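Local atomic coordinates of putative uncharacterized protein PH0242 (Pyrococcus horikoshii, PDB entry 3VU1), a protein that belongs to the AglB family of archaeal oligosaccharyltransferases and is represented here by its C-terminal globular domain. Residues 286-291 against 344-349; 79-84 against 417-422; 375-380 against 473-478. All blocks are in the same frame, centred on the assembly; numbering follows the deposited sequence.

Contact 1 of 3, residues 286-291 against 344-349; sequences FGRDIK and KGPVGV
Arg288 and Pro346 meet across two backbones that form no hydrogen bond with each other, the CA of Arg288 lying 10.3 Å from the CA of Gly345, so the gap is bridged by one long side chain and a water. Arginine suits this task: its side chain packs on Phe253 and on Glu80 and Ser81 of the 79-84 loop, and its flat end offers several N-H groups. A bend at chi3 (47°) turns the guanidinium toward the strand, where NH1 comes to 4.0 Å from CD of Pro346. NH1 also donates to a water at 3.2 Å, and that water in turn donates to the carbonyl O of Lys344 at 2.8 Å. This carbonyl lies near the guanidinium plane, at the edge. The loop follows strand 275-285 and skirts the calcium site: Gly287 N is hydrogen-bonded to OE1 of Glu76, and Asp289 OD1 to the backbone N of His319, both metal ligands. Arg288 NE forms a salt bridge with Asp78, which helps fix the rotation of the guanidinium. Proline, which lacks an amide proton, offers its apolar ring at this point of strand 336-356, while its carbonyl O accepts from Lys479 NZ.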
# COMPACT_ATOMS: atom_id res chain seq x y z
N PHE A 286 0.89 1.07 -9.05
CA PHE A 286 0.71 1.79 -7.80
C PHE A 286 1.89 2.68 -7.35
O PHE A 286 2.90 2.21 -6.81
CB PHE A 286 0.32 0.83 -6.66
CG PHE A 286 -0.19 1.54 -5.45
CD1 PHE A 286 -1.55 1.84 -5.33
CD2 PHE A 286 0.70 1.99 -4.46
CE1 PHE A 286 -2.02 2.52 -4.22
CE2 PHE A 286 0.23 2.68 -3.36
CZ PHE A 286 -1.12 2.94 -3.24
N GLY A 287 1.75 3.99 -7.54
CA GLY A 287 2.78 4.90 -7.07
C GLY A 287 3.95 5.18 -7.99
O GLY A 287 4.57 6.23 -7.87
N ARG A 288 4.28 4.25 -8.88
CA ARG A 288 5.30 4.53 -9.90
C ARG A 288 4.92 4.06 -11.31
O ARG A 288 4.19 3.08 -11.48
CB ARG A 288 6.69 4.02 -9.49
CG ARG A 288 6.85 2.52 -9.47
CD ARG A 288 8.31 2.08 -9.33
NE ARG A 288 8.97 2.84 -8.27
CZ ARG A 288 10.29 3.00 -8.15
NH1 ARG A 288 11.14 2.43 -9.01
NH2 ARG A 288 10.77 3.74 -7.15
N ASP A 289 5.43 4.76 -12.32
CA ASP A 289 5.18 4.40 -13.71
C ASP A 289 5.79 3.06 -14.13
O ASP A 289 6.80 2.62 -13.56
CB ASP A 289 5.70 5.50 -14.64
CG ASP A 289 4.98 6.82 -14.44
OD1 ASP A 289 3.77 6.85 -14.10
OD2 ASP A 289 5.64 7.84 -14.64
N ILE A 290 5.17 2.43 -15.13
CA ILE A 290 5.85 1.37 -15.90
C ILE A 290 6.73 2.06 -16.96
O ILE A 290 6.23 2.95 -17.64
CB ILE A 290 4.81 0.44 -16.56
CG1 ILE A 290 3.95 -0.22 -15.48
CG2 ILE A 290 5.50 -0.62 -17.40
CD1 ILE A 290 2.59 -0.68 -15.94
N LYS A 291 8.01 1.69 -17.05
CA LYS A 291 8.97 2.24 -18.05
C LYS A 291 9.82 1.13 -18.60
O LYS A 291 10.48 0.41 -17.83
CB LYS A 291 9.96 3.23 -17.43
CG LYS A 291 9.39 4.57 -17.03
CD LYS A 291 10.44 5.51 -16.43
CE LYS A 291 10.75 5.16 -14.98
NZ LYS A 291 11.34 6.32 -14.27
N LYS A 344 13.32 -1.67 -14.43
CA LYS A 344 14.33 -1.19 -13.52
C LYS A 344 13.75 -0.88 -12.13
O LYS A 344 12.71 -0.24 -12.02
CB LYS A 344 14.95 0.08 -14.09
CG LYS A 344 15.82 -0.13 -15.30
CD LYS A 344 17.03 -1.00 -14.97
CE LYS A 344 18.04 -1.02 -16.10
NZ LYS A 344 18.42 -2.44 -16.37
N GLY A 345 14.44 -1.32 -11.08
CA GLY A 345 14.01 -0.95 -9.75
C GLY A 345 14.97 -1.39 -8.67
O GLY A 345 15.95 -2.05 -8.95
N PRO A 346 14.68 -1.01 -7.41
CA PRO A 346 15.63 -1.20 -6.33
C PRO A 346 15.55 -2.57 -5.69
O PRO A 346 14.44 -3.10 -5.52
CB PRO A 346 15.21 -0.15 -5.31
CG PRO A 346 13.77 0.13 -5.59
CD PRO A 346 13.56 -0.12 -7.04
N VAL A 347 16.72 -3.11 -5.34
CA VAL A 347 16.84 -4.33 -4.56
C VAL A 347 17.96 -4.12 -3.56
O VAL A 347 18.73 -3.16 -3.68
CB VAL A 347 17.20 -5.61 -5.39
CG1 VAL A 347 16.00 -6.13 -6.18
CG2 VAL A 347 18.39 -5.38 -6.30
N GLY A 348 18.07 -5.03 -2.60
CA GLY A 348 19.16 -5.02 -1.65
C GLY A 348 18.80 -4.35 -0.34
O GLY A 348 18.34 -3.21 -0.32
N VAL A 349 19.01 -5.07 0.76
CA VAL A 349 18.84 -4.55 2.11
C VAL A 349 20.24 -4.43 2.74
O VAL A 349 21.07 -5.35 2.61
CB VAL A 349 17.95 -5.52 2.93
CG1 VAL A 349 17.71 -5.03 4.33
CG2 VAL A 349 16.61 -5.64 2.25
O HOH W 1 10.27 -0.17 -10.67

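Contact 2 of 3, residues 79-84 against 417-422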
# COMPACT_ATOMS: atom_id res chain seq x y z
N PHE A 79 5.70 3.27 -2.63
CA PHE A 79 6.31 2.26 -1.73
C PHE A 79 7.46 1.47 -2.35
O PHE A 79 8.31 0.93 -1.60
CB PHE A 79 5.27 1.29 -1.18
CG PHE A 79 4.31 1.90 -0.20
CD1 PHE A 79 2.94 1.70 -0.34
CD2 PHE A 79 4.78 2.65 0.88
CE1 PHE A 79 2.05 2.24 0.58
CE2 PHE A 79 3.90 3.18 1.79
CZ PHE A 79 2.54 2.99 1.65
N GLU A 80 7.48 1.37 -3.68
CA GLU A 80 8.55 0.63 -4.34
C GLU A 80 9.93 1.22 -4.00
O GLU A 80 10.87 0.47 -3.74
CB GLU A 80 8.33 0.52 -5.86
CG GLU A 80 9.51 -0.11 -6.61
CD GLU A 80 9.84 -1.54 -6.16
OE1 GLU A 80 10.74 -2.19 -6.77
OE2 GLU A 80 9.20 -2.02 -5.19
N SER A 81 10.03 2.54 -3.98
CA SER A 81 11.30 3.18 -3.68
C SER A 81 11.82 2.77 -2.30
O SER A 81 13.01 2.80 -2.06
CB SER A 81 11.20 4.69 -3.78
OG SER A 81 10.46 5.17 -2.70
N TRP A 82 10.93 2.34 -1.41
CA TRP A 82 11.35 1.78 -0.12
C TRP A 82 11.65 0.32 -0.15
O TRP A 82 11.99 -0.21 0.90
CB TRP A 82 10.34 2.02 1.01
CG TRP A 82 9.91 3.45 1.27
CD1 TRP A 82 10.45 4.62 0.75
CD2 TRP A 82 8.82 3.89 2.13
NE1 TRP A 82 9.77 5.72 1.20
CE2 TRP A 82 8.78 5.35 2.04
CE3 TRP A 82 7.90 3.25 2.94
CZ2 TRP A 82 7.86 6.10 2.76
CZ3 TRP A 82 6.98 4.01 3.66
CH2 TRP A 82 6.96 5.40 3.56
N GLU A 83 11.51 -0.33 -1.31
CA GLU A 83 11.63 -1.80 -1.45
C GLU A 83 10.62 -2.56 -0.60
O GLU A 83 10.90 -3.69 -0.14
CB GLU A 83 13.01 -2.29 -1.09
CG GLU A 83 14.02 -2.29 -2.22
CD GLU A 83 15.44 -2.31 -1.69
OE1 GLU A 83 15.84 -3.37 -1.15
OE2 GLU A 83 16.15 -1.27 -1.81
N LEU A 84 9.47 -1.93 -0.37
CA LEU A 84 8.43 -2.48 0.49
C LEU A 84 7.88 -3.80 -0.06
O LEU A 84 7.49 -3.89 -1.23
CB LEU A 84 7.28 -1.49 0.68
CG LEU A 84 6.24 -1.95 1.72
CD1 LEU A 84 6.87 -1.97 3.10
CD2 LEU A 84 5.00 -1.09 1.70
N MET A 417 6.20 13.20 -1.35
CA MET A 417 7.47 12.51 -1.35
C MET A 417 8.09 12.54 -2.75
O MET A 417 7.58 11.88 -3.68
CB MET A 417 7.31 11.08 -0.86
CG MET A 417 8.61 10.31 -0.95
SD MET A 417 8.53 8.69 -0.19
CE MET A 417 7.84 7.75 -1.54
N ASP A 418 9.18 13.30 -2.90
CA ASP A 418 9.95 13.34 -4.15
C ASP A 418 11.29 12.62 -4.01
O ASP A 418 12.02 12.81 -3.03
CB ASP A 418 10.15 14.77 -4.64
CG ASP A 418 8.86 15.62 -4.55
OD1 ASP A 418 8.99 16.87 -4.38
OD2 ASP A 418 7.73 15.06 -4.65
N THR A 419 11.59 11.77 -4.99
CA THR A 419 12.85 11.08 -5.04
C THR A 419 13.53 11.46 -6.35
O THR A 419 12.85 11.77 -7.33
CB THR A 419 12.68 9.55 -5.06
OG1 THR A 419 12.03 9.17 -6.28
CG2 THR A 419 11.86 9.07 -3.88
N PHE A 420 14.86 11.47 -6.36
CA PHE A 420 15.63 11.67 -7.56
C PHE A 420 17.01 11.11 -7.36
O PHE A 420 17.51 11.06 -6.24
CB PHE A 420 15.65 13.14 -8.05
CG PHE A 420 16.21 14.14 -7.06
CD1 PHE A 420 15.36 14.84 -6.19
CD2 PHE A 420 17.58 14.43 -7.03
CE1 PHE A 420 15.88 15.80 -5.30
CE2 PHE A 420 18.10 15.38 -6.13
CZ PHE A 420 17.26 16.07 -5.27
N PHE A 421 17.60 10.65 -8.45
CA PHE A 421 18.96 10.12 -8.43
C PHE A 421 19.97 11.24 -8.53
O PHE A 421 19.98 11.99 -9.50
CB PHE A 421 19.13 9.08 -9.53
CG PHE A 421 18.34 7.84 -9.29
CD1 PHE A 421 17.27 7.51 -10.09
CD2 PHE A 421 18.66 6.99 -8.21
CE1 PHE A 421 16.53 6.36 -9.85
CE2 PHE A 421 17.92 5.84 -7.96
CZ PHE A 421 16.86 5.52 -8.78
N ILE A 422 20.82 11.36 -7.51
CA ILE A 422 21.82 12.43 -7.43
C ILE A 422 22.98 12.11 -8.38
O ILE A 422 23.32 12.92 -9.22
CB ILE A 422 22.35 12.62 -5.99
CG1 ILE A 422 21.21 12.90 -5.01
CG2 ILE A 422 23.39 13.74 -5.92
CD1 ILE A 422 21.49 12.34 -3.63
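Met417 reaches from strand 412-431 to the indole of Trp82, and this sulfur-aromatic contact dominates the meeting. SD lies 4.5 Å from the centroid of the five-membered ring, on a line 68° from the ring normal, an oblique approach. The nearest indole atom is NE1, 3.5 Å from SD; CZ2 of the six-membered ring is 4.0 Å from the same sulfur. Methionine suits the place because its unbranched chain can reach far: CG stands anti to the backbone N (chi1 176°), the next torsion is also extended, and a bend at chi3 swings the methyl CE round toward the loop.

The remaining contacts are of the van der Waals kind. CE of Met417 comes to 3.9 Å from OG of Ser81, and the methyl CG2 of Thr419, two residues on along the strand and facing the same way, lies 4.3 Å from that OG. The hydroxyl has its polar partner elsewhere, in the carbonyl O of Asp78.

Hydrogen bonds act within the loop rather than across the contact. Trp82 N to Phe79 O, 3.0 Å, closes a tight turn from which the indole projects. Tryptophan suits this position because its broad ring system can meet Met417, Ile63 of helix 60-69 and, in a cation-pi contact, Arg60 at once. Ile63 also touches Met417, so an apolar neighbour is shared by the pair.

The arrangement is a Met-aromatic contact, here joining the loop between helix 60-69 and strand 86-90 to a long strand of the Peripheral 2 family region.

Contact 3 of 3, residues 375-380 against 473-478; sequences LELKVG and PVFIVE
Phe475 and Val379 point at each other from opposite strands, and their meeting sets the pattern of the contact. CG1 of Val379 lies 4.3 Å from the centroid of the Phe475 ring, 30° from the ring normal, an off-centre CH-pi interaction; the nearest ring atom is CZ, 3.8 Å from CG1. It is the first torsion of valine (59°) that turns CG1 toward the ring, with CG1 lodged between the backbone N and the carbonyl carbon.

Leu377 comes from the same strand as Val379 and divides its two methyls between two partners. It and Phe475 come from opposite directions, and CD1 meets the ring obliquely, 3.9 Å from CZ of Phe475, so the outer end of the ring is gripped by methyls of both aliphatic residues. CD2 instead meets the ring of Pro473, 3.6 Å from its CG, and here the two side chains run across one another at a slant. A forked leucine fits a position with two neighbours. The flat, long phenylalanine can bridge the distance between segments 375-380 and 473-478, whose axes approach to 10.3 Å and cross at -46°, and proline adds a rigid apolar ring.

Ile438 packs on both Leu377 and Val379, and Ile429 on Phe475, extending the apolar interior. Both strands pair with strand 336-356. Alternate residues of each strand facing one another form the apolar interior of a beta domain, here between two strands of one branched or curled antiparallel sheet in the Peripheral 2 family region.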
# COMPACT_ATOMS: atom_id res chain seq x y z
N LEU A 375 33.39 4.46 0.32
CA LEU A 375 32.10 4.09 0.87
C LEU A 375 32.05 2.59 0.90
O LEU A 375 32.33 1.96 -0.12
CB LEU A 375 31.00 4.63 -0.04
CG LEU A 375 29.56 4.11 0.03
CD1 LEU A 375 28.85 4.56 1.31
CD2 LEU A 375 28.78 4.54 -1.21
N GLU A 376 31.72 2.04 2.07
CA GLU A 376 31.68 0.58 2.28
C GLU A 376 30.30 0.10 2.73
O GLU A 376 29.82 0.47 3.80
CB GLU A 376 32.73 0.14 3.29
CG GLU A 376 34.18 0.36 2.87
CD GLU A 376 35.06 0.84 4.03
OE1 GLU A 376 35.28 0.07 5.00
OE2 GLU A 376 35.52 2.01 3.96
N LEU A 377 29.67 -0.72 1.89
CA LEU A 377 28.33 -1.24 2.12
C LEU A 377 28.38 -2.74 2.13
O LEU A 377 29.15 -3.34 1.39
CB LEU A 377 27.39 -0.88 0.98
CG LEU A 377 27.27 0.57 0.56
CD1 LEU A 377 27.02 0.66 -0.93
CD2 LEU A 377 26.15 1.22 1.33
N LYS A 378 27.54 -3.33 2.96
CA LYS A 378 27.24 -4.74 2.87
C LYS A 378 25.73 -4.82 2.62
O LYS A 378 24.91 -4.30 3.38
CB LYS A 378 27.67 -5.47 4.16
CG LYS A 378 28.99 -6.24 4.03
CD LYS A 378 30.05 -5.88 5.08
CE LYS A 378 29.59 -5.96 6.54
NZ LYS A 378 29.13 -7.31 6.97
N VAL A 379 25.36 -5.48 1.52
CA VAL A 379 23.97 -5.58 1.12
C VAL A 379 23.56 -7.01 0.82
O VAL A 379 24.35 -7.78 0.28
CB VAL A 379 23.68 -4.65 -0.07
CG1 VAL A 379 24.55 -5.00 -1.27
CG2 VAL A 379 22.20 -4.68 -0.44
N GLY A 380 22.33 -7.37 1.19
CA GLY A 380 21.78 -8.71 0.96
C GLY A 380 20.70 -8.72 -0.12
O GLY A 380 19.84 -7.83 -0.14
N PRO A 473 22.12 5.01 -0.57
CA PRO A 473 22.63 4.20 -1.65
C PRO A 473 21.52 3.27 -2.13
O PRO A 473 20.77 2.73 -1.32
CB PRO A 473 23.76 3.44 -0.99
CG PRO A 473 23.27 3.25 0.39
CD PRO A 473 22.59 4.54 0.73
N VAL A 474 21.39 3.11 -3.44
CA VAL A 474 20.29 2.37 -4.04
C VAL A 474 20.87 1.55 -5.19
O VAL A 474 21.60 2.08 -6.04
CB VAL A 474 19.17 3.33 -4.55
CG1 VAL A 474 18.15 2.62 -5.42
CG2 VAL A 474 18.45 4.00 -3.39
N PHE A 475 20.55 0.25 -5.19
CA PHE A 475 20.99 -0.66 -6.24
C PHE A 475 19.87 -0.86 -7.24
O PHE A 475 18.83 -1.37 -6.88
CB PHE A 475 21.40 -1.99 -5.64
CG PHE A 475 22.63 -1.91 -4.82
CD1 PHE A 475 22.58 -1.50 -3.48
CD2 PHE A 475 23.88 -2.25 -5.37
CE1 PHE A 475 23.74 -1.43 -2.70
CE2 PHE A 475 25.05 -2.16 -4.60
CZ PHE A 475 24.97 -1.76 -3.26
N ILE A 476 20.10 -0.44 -8.49
CA ILE A 476 19.10 -0.58 -9.56
C ILE A 476 19.41 -1.77 -10.47
O ILE A 476 20.51 -1.91 -10.96
CB ILE A 476 18.97 0.70 -10.41
CG1 ILE A 476 18.60 1.90 -9.54
CG2 ILE A 476 17.94 0.51 -11.52
CD1 ILE A 476 17.42 1.66 -8.65
N VAL A 477 18.41 -2.63 -10.68
CA VAL A 477 18.54 -3.83 -11.50
C VAL A 477 17.29 -3.97 -12.35
O VAL A 477 16.29 -3.26 -12.10
CB VAL A 477 18.67 -5.08 -10.63
CG1 VAL A 477 19.91 -5.00 -9.75
CG2 VAL A 477 17.43 -5.28 -9.76
N GLU A 478 17.33 -4.86 -13.36
CA GLU A 478 16.09 -5.35 -13.99
C GLU A 478 15.47 -6.24 -12.96
O GLU A 478 16.05 -7.26 -12.58
CB GLU A 478 16.32 -6.16 -15.26
CG GLU A 478 16.25 -5.36 -16.55
CD GLU A 478 14.83 -5.02 -17.04
OE1 GLU A 478 14.52 -3.81 -17.13
OE2 GLU A 478 14.05 -5.95 -17.37

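Contact 3 is the buried one of the three and is wholly apolar, as befits the interior of the sheet. Contacts 1 and 2 are only partly buried and join loops to that sheet, the first by a water and a charged side chain, the second by a methionine sulfur beside an indole. Their centres lie about 8 Å apart, and Arg288 packs against Glu80 and Ser81 of the 79-84 loop. Strand 336-356 supplies one side of contact 1 and also pairs with both strands of contact 3, through Gly345 with Val477 and Val349 with Gly380. Phe421 packs on Val474 and Ile476, tying segment 417-422 to segment 473-478.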